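Local coordinates for dihydrodipicolinate synthase family protein (Sinorhizobium meliloti, PDB 4DNH) that is of unknown function but folds as a TIM barrel and may be an enzyme related to dihydrodipicolinate synthase, at residues I5-E10 with E357-A362; D122-G127 with S158-A163. All blocks are in the same frame, centred on the assembly; numbering follows the deposited sequence.

Interaction 1 of 2, residues I5-E10 with E357-A362; sequences IDLPIE and ELFRLA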
ATOM      1  N   ILE A   5       8.862   8.095 -28.305  1.00 62.24           N
ATOM      2  CA  ILE A   5       7.538   8.709 -28.130  1.00 59.41           C
ATOM      3  C   ILE A   5       7.659  10.205 -27.790  1.00 60.36           C
ATOM      4  O   ILE A   5       8.560  10.612 -27.044  1.00 59.81           O
ATOM      5  CB  ILE A   5       6.685   7.941 -27.075  1.00 55.28           C
ATOM      6  CG1 ILE A   5       5.292   8.570 -26.919  1.00 53.14           C
ATOM      7  CG2 ILE A   5       7.402   7.848 -25.728  1.00 52.88           C
ATOM      8  CD1 ILE A   5       4.262   7.632 -26.335  1.00 51.19           C
ATOM      9  N   ASP A   6       6.770  11.023 -28.353  1.00 60.72           N
ATOM     10  CA  ASP A   6       6.727  12.446 -27.999  1.00 60.85           C
ATOM     11  C   ASP A   6       5.859  12.683 -26.770  1.00 55.12           C
ATOM     12  O   ASP A   6       4.706  12.281 -26.736  1.00 58.33           O
ATOM     13  CB  ASP A   6       6.264  13.300 -29.178  1.00 65.04           C
ATOM     14  CG  ASP A   6       7.386  13.600 -30.158  1.00 71.82           C
ATOM     15  OD1 ASP A   6       8.579  13.454 -29.799  1.00 75.06           O
ATOM     16  OD2 ASP A   6       7.075  13.998 -31.294  1.00 74.41           O
ATOM     17  N   LEU A   7       6.435  13.324 -25.762  1.00 52.23           N
ATOM     18  CA  LEU A   7       5.800  13.483 -24.454  1.00 49.69           C
ATOM     19  C   LEU A   7       5.819  14.930 -23.997  1.00 53.92           C
ATOM     20  O   LEU A   7       6.726  15.685 -24.366  1.00 57.86           O
ATOM     21  CB  LEU A   7       6.493  12.619 -23.405  1.00 44.55           C
ATOM     22  CG  LEU A   7       6.476  11.102 -23.563  1.00 43.91           C
ATOM     23  CD1 LEU A   7       7.296  10.509 -22.437  1.00 45.20           C
ATOM     24  CD2 LEU A   7       5.080  10.488 -23.550  1.00 42.39           C
ATOM     25  N   PRO A   8       4.817  15.326 -23.196  1.00 56.52           N
ATOM     26  CA  PRO A   8       4.762  16.711 -22.728  1.00 59.74           C
ATOM     27  C   PRO A   8       5.725  17.024 -21.586  1.00 63.19           C
ATOM     28  O   PRO A   8       5.788  16.287 -20.601  1.00 58.99           O
ATOM     29  CB  PRO A   8       3.313  16.893 -22.282  1.00 59.05           C
ATOM     30  CG  PRO A   8       2.754  15.530 -22.100  1.00 57.32           C
ATOM     31  CD  PRO A   8       3.612  14.549 -22.836  1.00 56.38           C
ATOM     32  N   ILE A   9       6.495  18.094 -21.776  1.00 72.10           N
ATOM     33  CA  ILE A   9       7.293  18.727 -20.731  1.00 83.05           C
ATOM     34  C   ILE A   9       7.131  20.220 -20.956  1.00 95.02           C
ATOM     35  O   ILE A   9       7.210  20.686 -22.099  1.00 97.05           O
ATOM     36  CB  ILE A   9       8.818  18.457 -20.841  1.00 84.44           C
ATOM     37  CG1 ILE A   9       9.132  17.177 -21.620  1.00 86.73           C
ATOM     38  CG2 ILE A   9       9.475  18.482 -19.462  1.00 81.48           C
ATOM     39  CD1 ILE A   9      10.611  16.962 -21.888  1.00 90.20           C
ATOM     40  N   GLU A  10       6.922  20.961 -19.868  1.00102.27           N
ATOM     41  CA  GLU A  10       6.865  22.436 -19.892  1.00106.14           C
ATOM     42  C   GLU A  10       5.940  22.981 -20.997  1.00 99.86           C
ATOM     43  O   GLU A  10       6.376  23.759 -21.851  1.00 95.37           O
ATOM     44  CB  GLU A  10       8.278  23.045 -20.038  1.00110.10           C
ATOM     45  CG  GLU A  10       9.427  22.238 -19.430  1.00111.85           C
ATOM     46  CD  GLU A  10       9.893  22.753 -18.080  1.00107.39           C
ATOM     47  OE1 GLU A  10       9.057  22.888 -17.162  1.00101.62           O
ATOM     48  OE2 GLU A  10      11.110  23.009 -17.935  1.00107.55           O
ATOM     49  N   GLU A 357       5.692  11.907 -17.030  1.00 40.61           N
ATOM     50  CA  GLU A 357       6.920  11.778 -16.236  1.00 41.66           C
ATOM     51  C   GLU A 357       7.010  10.398 -15.587  1.00 40.46           C
ATOM     52  O   GLU A 357       8.064   9.741 -15.641  1.00 43.13           O
ATOM     53  CB  GLU A 357       7.078  12.915 -15.212  1.00 43.19           C
ATOM     54  CG  GLU A 357       8.309  12.794 -14.304  1.00 44.75           C
ATOM     55  CD  GLU A 357       9.656  13.039 -15.008  1.00 49.76           C
ATOM     56  OE1 GLU A 357       9.682  13.161 -16.259  1.00 50.88           O
ATOM     57  OE2 GLU A 357      10.708  13.103 -14.299  1.00 49.74           O
ATOM     58  N   LEU A 358       5.901   9.963 -15.000  1.00 38.79           N
ATOM     59  CA  LEU A 358       5.727   8.588 -14.527  1.00 39.53           C
ATOM     60  C   LEU A 358       6.188   7.545 -15.565  1.00 39.20           C
ATOM     61  O   LEU A 358       6.936   6.637 -15.239  1.00 42.04           O
ATOM     62  CB  LEU A 358       4.260   8.349 -14.127  1.00 39.27           C
ATOM     63  CG  LEU A 358       3.936   7.121 -13.267  1.00 40.32           C
ATOM     64  CD1 LEU A 358       2.662   7.333 -12.466  1.00 39.99           C
ATOM     65  CD2 LEU A 358       3.799   5.876 -14.131  1.00 40.06           C
ATOM     66  N   PHE A 359       5.749   7.685 -16.807  1.00 36.99           N
ATOM     67  CA  PHE A 359       6.207   6.815 -17.894  1.00 36.58           C
ATOM     68  C   PHE A 359       7.743   6.817 -18.081  1.00 37.27           C
ATOM     69  O   PHE A 359       8.343   5.742 -18.179  1.00 37.16           O
ATOM     70  CB  PHE A 359       5.430   7.162 -19.177  1.00 37.04           C
ATOM     71  CG  PHE A 359       5.872   6.424 -20.416  1.00 38.18           C
ATOM     72  CD1 PHE A 359       6.940   6.895 -21.188  1.00 39.99           C
ATOM     73  CD2 PHE A 359       5.179   5.297 -20.854  1.00 38.65           C
ATOM     74  CE1 PHE A 359       7.328   6.229 -22.345  1.00 42.22           C
ATOM     75  CE2 PHE A 359       5.555   4.626 -22.016  1.00 40.88           C
ATOM     76  CZ  PHE A 359       6.634   5.090 -22.766  1.00 42.61           C
ATOM     77  N   ARG A 360       8.384   7.990 -18.106  1.00 38.06           N
ATOM     78  CA  ARG A 360       9.867   8.053 -18.252  1.00 38.14           C
ATOM     79  C   ARG A 360      10.596   7.403 -17.094  1.00 39.28           C
ATOM     80  O   ARG A 360      11.535   6.637 -17.292  1.00 40.76           O
ATOM     81  CB  ARG A 360      10.386   9.479 -18.330  1.00 38.68           C
ATOM     82  CG  ARG A 360       9.775  10.381 -19.379  1.00 39.44           C
ATOM     83  CD  ARG A 360      10.442  11.743 -19.283  1.00 40.66           C
ATOM     84  NE  ARG A 360       9.840  12.678 -20.208  1.00 42.72           N
ATOM     85  CZ  ARG A 360       8.772  13.427 -19.943  1.00 43.32           C
ATOM     86  NH1 ARG A 360       8.178  13.373 -18.754  1.00 41.56           N
ATOM     87  NH2 ARG A 360       8.306  14.241 -20.877  1.00 44.07           N
ATOM     88  N   LEU A 361      10.183   7.731 -15.874  1.00 40.18           N
ATOM     89  CA  LEU A 361      10.814   7.147 -14.695  1.00 40.55           C
ATOM     90  C   LEU A 361      10.540   5.637 -14.621  1.00 42.79           C
ATOM     91  O   LEU A 361      11.424   4.866 -14.233  1.00 42.36           O
ATOM     92  CB  LEU A 361      10.382   7.873 -13.422  1.00 39.77           C
ATOM     93  CG  LEU A 361      10.747   9.370 -13.313  1.00 40.09           C
ATOM     94  CD1 LEU A 361       9.975  10.022 -12.185  1.00 38.39           C
ATOM     95  CD2 LEU A 361      12.243   9.607 -13.135  1.00 40.65           C
ATOM     96  N   ALA A 362       9.341   5.207 -15.029  1.00 43.31           N
ATOM     97  CA  ALA A 362       9.047   3.757 -15.135  1.00 42.99           C
ATOM     98  C   ALA A 362       9.948   3.064 -16.157  1.00 44.00           C
ATOM     99  O   ALA A 362      10.454   1.970 -15.901  1.00 43.57           O
ATOM    100  CB  ALA A 362       7.584   3.510 -15.463  1.00 40.07           C
TER
HETATM  101  O   HOH W   1       6.108  14.987 -18.068  1.00 43.29           O
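Ile5, Leu7 and Pro8 belong to strand 5-9, which passes helix 357-362 with the axes 9.6 Å apart at their closest and the two chain directions 124° apart. The strand is one arm of an antiparallel beta-hairpin with strand 12-17, tied by backbone bonds of Ile5 to Tyr16 and Leu7 to Ala14. The hairpin lies outside the eight-stranded TIM barrel and here meets a helix from near the C-terminus. Alternation along the strand turns both Ile5 and Leu7 toward the helix. Phe359, its CG anti to the backbone N (chi1 175°), receives both: Ile5 CG2 sits 3.8 Å from Phe359 CE1, and Leu7 CD1 is equally close to CD1 of the ring. These branched aliphatic chains also pack on Met378 of helix 371-384. Arg360 contributes both an aliphatic stem and a charge. Its chain is extended from CG to NE and reaches Leu7, whose CD1 lies 3.8 Å above the plane of the guanidinium of Arg360, offset toward its rim. Arg360 NH1 forms a salt bridge with Glu357 OE1 (2.9 Å), using that oxygen's anti lone pair; the bond is bent, the oxygen tilted from the guanidinium plane. An alanine in place of Arg360 would probably leave this carboxylate without its cation, Pro8 O without its arginine donor and Leu7 CD1 without the flat group beside it. Arg360 NH2 donates almost straight to Pro8 O (3.3 Å), in the guanidinium plane but above the carbonyl plane, while a water bound to NH1 donates to that same oxygen at 2.9 Å.

Interaction 2 of 2, residues D122-G127 with S158-A163; sequences DHLAPG and SRALAA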
ATOM      1  N   ASP A 122     -13.927   2.231   9.496  1.00 53.70           N
ATOM      2  CA  ASP A 122     -14.427   3.010   8.350  1.00 53.41           C
ATOM      3  C   ASP A 122     -15.942   2.995   8.054  1.00 54.60           C
ATOM      4  O   ASP A 122     -16.415   3.795   7.253  1.00 55.10           O
ATOM      5  CB  ASP A 122     -13.609   2.729   7.075  1.00 51.33           C
ATOM      6  CG  ASP A 122     -13.368   1.239   6.833  1.00 57.28           C
ATOM      7  OD1 ASP A 122     -13.046   0.495   7.784  1.00 59.01           O
ATOM      8  OD2 ASP A 122     -13.475   0.814   5.668  1.00 61.92           O
ATOM      9  N   HIS A 123     -16.709   2.114   8.701  1.00 52.74           N
ATOM     10  CA  HIS A 123     -18.169   2.161   8.549  1.00 51.47           C
ATOM     11  C   HIS A 123     -18.831   3.109   9.527  1.00 54.86           C
ATOM     12  O   HIS A 123     -20.056   3.219   9.564  1.00 57.84           O
ATOM     13  CB  HIS A 123     -18.778   0.765   8.641  1.00 50.01           C
ATOM     14  CG  HIS A 123     -18.631   0.132   9.993  1.00 51.68           C
ATOM     15  ND1 HIS A 123     -17.492  -0.449  10.395  1.00 52.45           N
ATOM     16  CD2 HIS A 123     -19.527   0.013  11.047  1.00 53.35           C
ATOM     17  CE1 HIS A 123     -17.646  -0.918  11.640  1.00 54.24           C
ATOM     18  NE2 HIS A 123     -18.893  -0.633  12.039  1.00 54.96           N
ATOM     19  N   LEU A 124     -18.024   3.803  10.322  1.00 55.79           N
ATOM     20  CA  LEU A 124     -18.519   4.686  11.371  1.00 59.55           C
ATOM     21  C   LEU A 124     -18.061   6.128  11.155  1.00 61.77           C
ATOM     22  O   LEU A 124     -16.861   6.416  11.164  1.00 58.55           O
ATOM     23  CB  LEU A 124     -18.057   4.188  12.740  1.00 59.12           C
ATOM     24  CG  LEU A 124     -18.441   4.991  13.983  1.00 59.42           C
ATOM     25  CD1 LEU A 124     -19.955   5.087  14.118  1.00 60.29           C
ATOM     26  CD2 LEU A 124     -17.823   4.356  15.225  1.00 59.54           C
ATOM     27  N   ALA A 125     -19.036   7.017  10.968  1.00 65.68           N
ATOM     28  CA  ALA A 125     -18.789   8.435  10.714  1.00 64.36           C
ATOM     29  C   ALA A 125     -18.255   9.108  11.975  1.00 65.43           C
ATOM     30  O   ALA A 125     -18.846   8.951  13.046  1.00 68.93           O
ATOM     31  CB  ALA A 125     -20.076   9.112  10.250  1.00 62.98           C
ATOM     32  N   PRO A 126     -17.114   9.825  11.866  1.00 65.04           N
ATOM     33  CA  PRO A 126     -16.651  10.678  12.976  1.00 65.74           C
ATOM     34  C   PRO A 126     -17.776  11.608  13.412  1.00 68.81           C
ATOM     35  O   PRO A 126     -18.413  12.237  12.567  1.00 69.95           O
ATOM     36  CB  PRO A 126     -15.505  11.481  12.353  1.00 62.80           C
ATOM     37  CG  PRO A 126     -14.978  10.597  11.268  1.00 62.23           C
ATOM     38  CD  PRO A 126     -16.139   9.779  10.755  1.00 61.82           C
ATOM     39  N   GLY A 127     -18.041  11.665  14.712  1.00 70.82           N
ATOM     40  CA  GLY A 127     -19.208  12.381  15.210  1.00 73.42           C
ATOM     41  C   GLY A 127     -19.004  13.044  16.552  1.00 76.61           C
ATOM     42  O   GLY A 127     -18.213  12.566  17.366  1.00 74.38           O
ATOM     43  N   SER A 158      -8.207   4.596  13.093  1.00 49.89           N
ATOM     44  CA  SER A 158      -9.637   4.860  13.100  1.00 50.71           C
ATOM     45  C   SER A 158      -9.966   6.365  13.070  1.00 53.22           C
ATOM     46  O   SER A 158      -9.526   7.140  13.936  1.00 52.24           O
ATOM     47  CB  SER A 158     -10.266   4.149  14.307  1.00 53.54           C
ATOM     48  OG  SER A 158     -11.475   4.744  14.748  1.00 55.17           O
ATOM     49  N   ARG A 159     -10.734   6.752  12.049  1.00 54.76           N
ATOM     50  CA  ARG A 159     -11.191   8.132  11.819  1.00 55.16           C
ATOM     51  C   ARG A 159     -11.987   8.625  13.051  1.00 55.75           C
ATOM     52  O   ARG A 159     -11.732   9.709  13.558  1.00 57.55           O
ATOM     53  CB  ARG A 159     -12.086   8.149  10.558  1.00 55.63           C
ATOM     54  CG  ARG A 159     -11.730   9.060   9.377  1.00 53.74           C
ATOM     55  CD  ARG A 159     -10.406   8.681   8.732  1.00 53.46           C
ATOM     56  NE  ARG A 159     -10.307   8.445   7.267  1.00 52.06           N
ATOM     57  CZ  ARG A 159     -11.246   8.529   6.315  1.00 46.49           C
ATOM     58  NH1 ARG A 159     -10.890   8.238   5.063  1.00 37.85           N
ATOM     59  NH2 ARG A 159     -12.505   8.891   6.577  1.00 48.70           N
ATOM     60  N   ALA A 160     -12.923   7.810  13.548  1.00 55.87           N
ATOM     61  CA  ALA A 160     -13.824   8.207  14.645  1.00 55.43           C
ATOM     62  C   ALA A 160     -13.088   8.396  15.974  1.00 56.35           C
ATOM     63  O   ALA A 160     -13.461   9.254  16.791  1.00 57.29           O
ATOM     64  CB  ALA A 160     -14.945   7.193  14.812  1.00 54.49           C
ATOM     65  N   LEU A 161     -12.053   7.582  16.179  1.00 54.79           N
ATOM     66  CA  LEU A 161     -11.210   7.659  17.365  1.00 54.71           C
ATOM     67  C   LEU A 161     -10.319   8.914  17.353  1.00 54.91           C
ATOM     68  O   LEU A 161     -10.213   9.601  18.379  1.00 56.08           O
ATOM     69  CB  LEU A 161     -10.392   6.373  17.536  1.00 52.60           C
ATOM     70  CG  LEU A 161      -9.463   6.252  18.755  1.00 53.44           C
ATOM     71  CD1 LEU A 161     -10.205   6.227  20.088  1.00 55.56           C
ATOM     72  CD2 LEU A 161      -8.578   5.030  18.615  1.00 51.73           C
ATOM     73  N   ALA A 162      -9.723   9.236  16.198  1.00 51.68           N
ATOM     74  CA  ALA A 162      -8.931  10.478  16.053  1.00 51.28           C
ATOM     75  C   ALA A 162      -9.724  11.761  16.393  1.00 53.10           C
ATOM     76  O   ALA A 162      -9.140  12.760  16.798  1.00 53.45           O
ATOM     77  CB  ALA A 162      -8.310  10.580  14.666  1.00 47.73           C
ATOM     78  N   ALA A 163     -11.047  11.705  16.223  1.00 53.85           N
ATOM     79  CA  ALA A 163     -11.961  12.808  16.527  1.00 54.33           C
ATOM     80  C   ALA A 163     -12.587  12.715  17.918  1.00 57.80           C
ATOM     81  O   ALA A 163     -13.012  13.720  18.469  1.00 61.38           O
ATOM     82  CB  ALA A 163     -13.053  12.882  15.471  1.00 53.18           C
TER
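Leu124 has CG anti to its backbone N (chi1 179°), and from there its CD2 approaches Ala160 CB to 4.1 Å. Arg159 departs from staggered geometry at chi1 (-123°) and bends again at chi2 and chi3; its CB and CG lie beside the proline ring, with Arg159 CB 3.9 Å from Pro126 CG. The side chains of Pro126 and Arg159 cross obliquely. The arginine touches the loop through the start of its aliphatic stem, while its charged end is engaged elsewhere: NE in a salt bridge with Asp196 and NH1 in a hydrogen bond to Gly88 O. Small residues on the helix let the loop come very near. Pro126 CA stands just 4.1 Å from Ala160 CA, the methyl of Ala160 being small enough for the loop backbone to pass this close, and Pro126 CB meets Ala163 CB at 4.2 Å. Both segments follow strands of the TIM barrel, the loop after strand 115-119 and the short helix after its neighbour 153-155, so they meet at the C-terminal end of the barrel strands, where enzymes of this fold carry their active sites. Asp122 joins this rim to the preceding loop through a salt bridge with Arg87, as Arg159 does to the following one through Asp196. Ala160 also packs on Ile135 of helix 132-148, and Leu124 on Ala138 of that helix. At the start of the short helix, Ser158 is the N-cap: its OG accepts from Leu161 N at 3.2 Å, a role suited to a short hydroxyl side chain.

The two contacts lie far apart, with centres about 40 Å from each other and nearest atoms about 22 Å, and they share no helix or strand. Interaction 2 is nested in sequence within the long loop that interaction 1 closes. The latter is mostly buried and lies outside the barrel, joining the N-terminal hairpin to the C-terminal helices, and mixes an apolar layer with a charged group whose polar partners lie close by. Interaction 2 is a surface contact between a loop and a short helix that follow neighbouring barrel strands, made by proline, alanine, leucine and the aliphatic start of an arginine. Segment 122-127 meets only the stem of Arg159, whereas 5-10 takes the guanidinium of Arg360 as well as its stem.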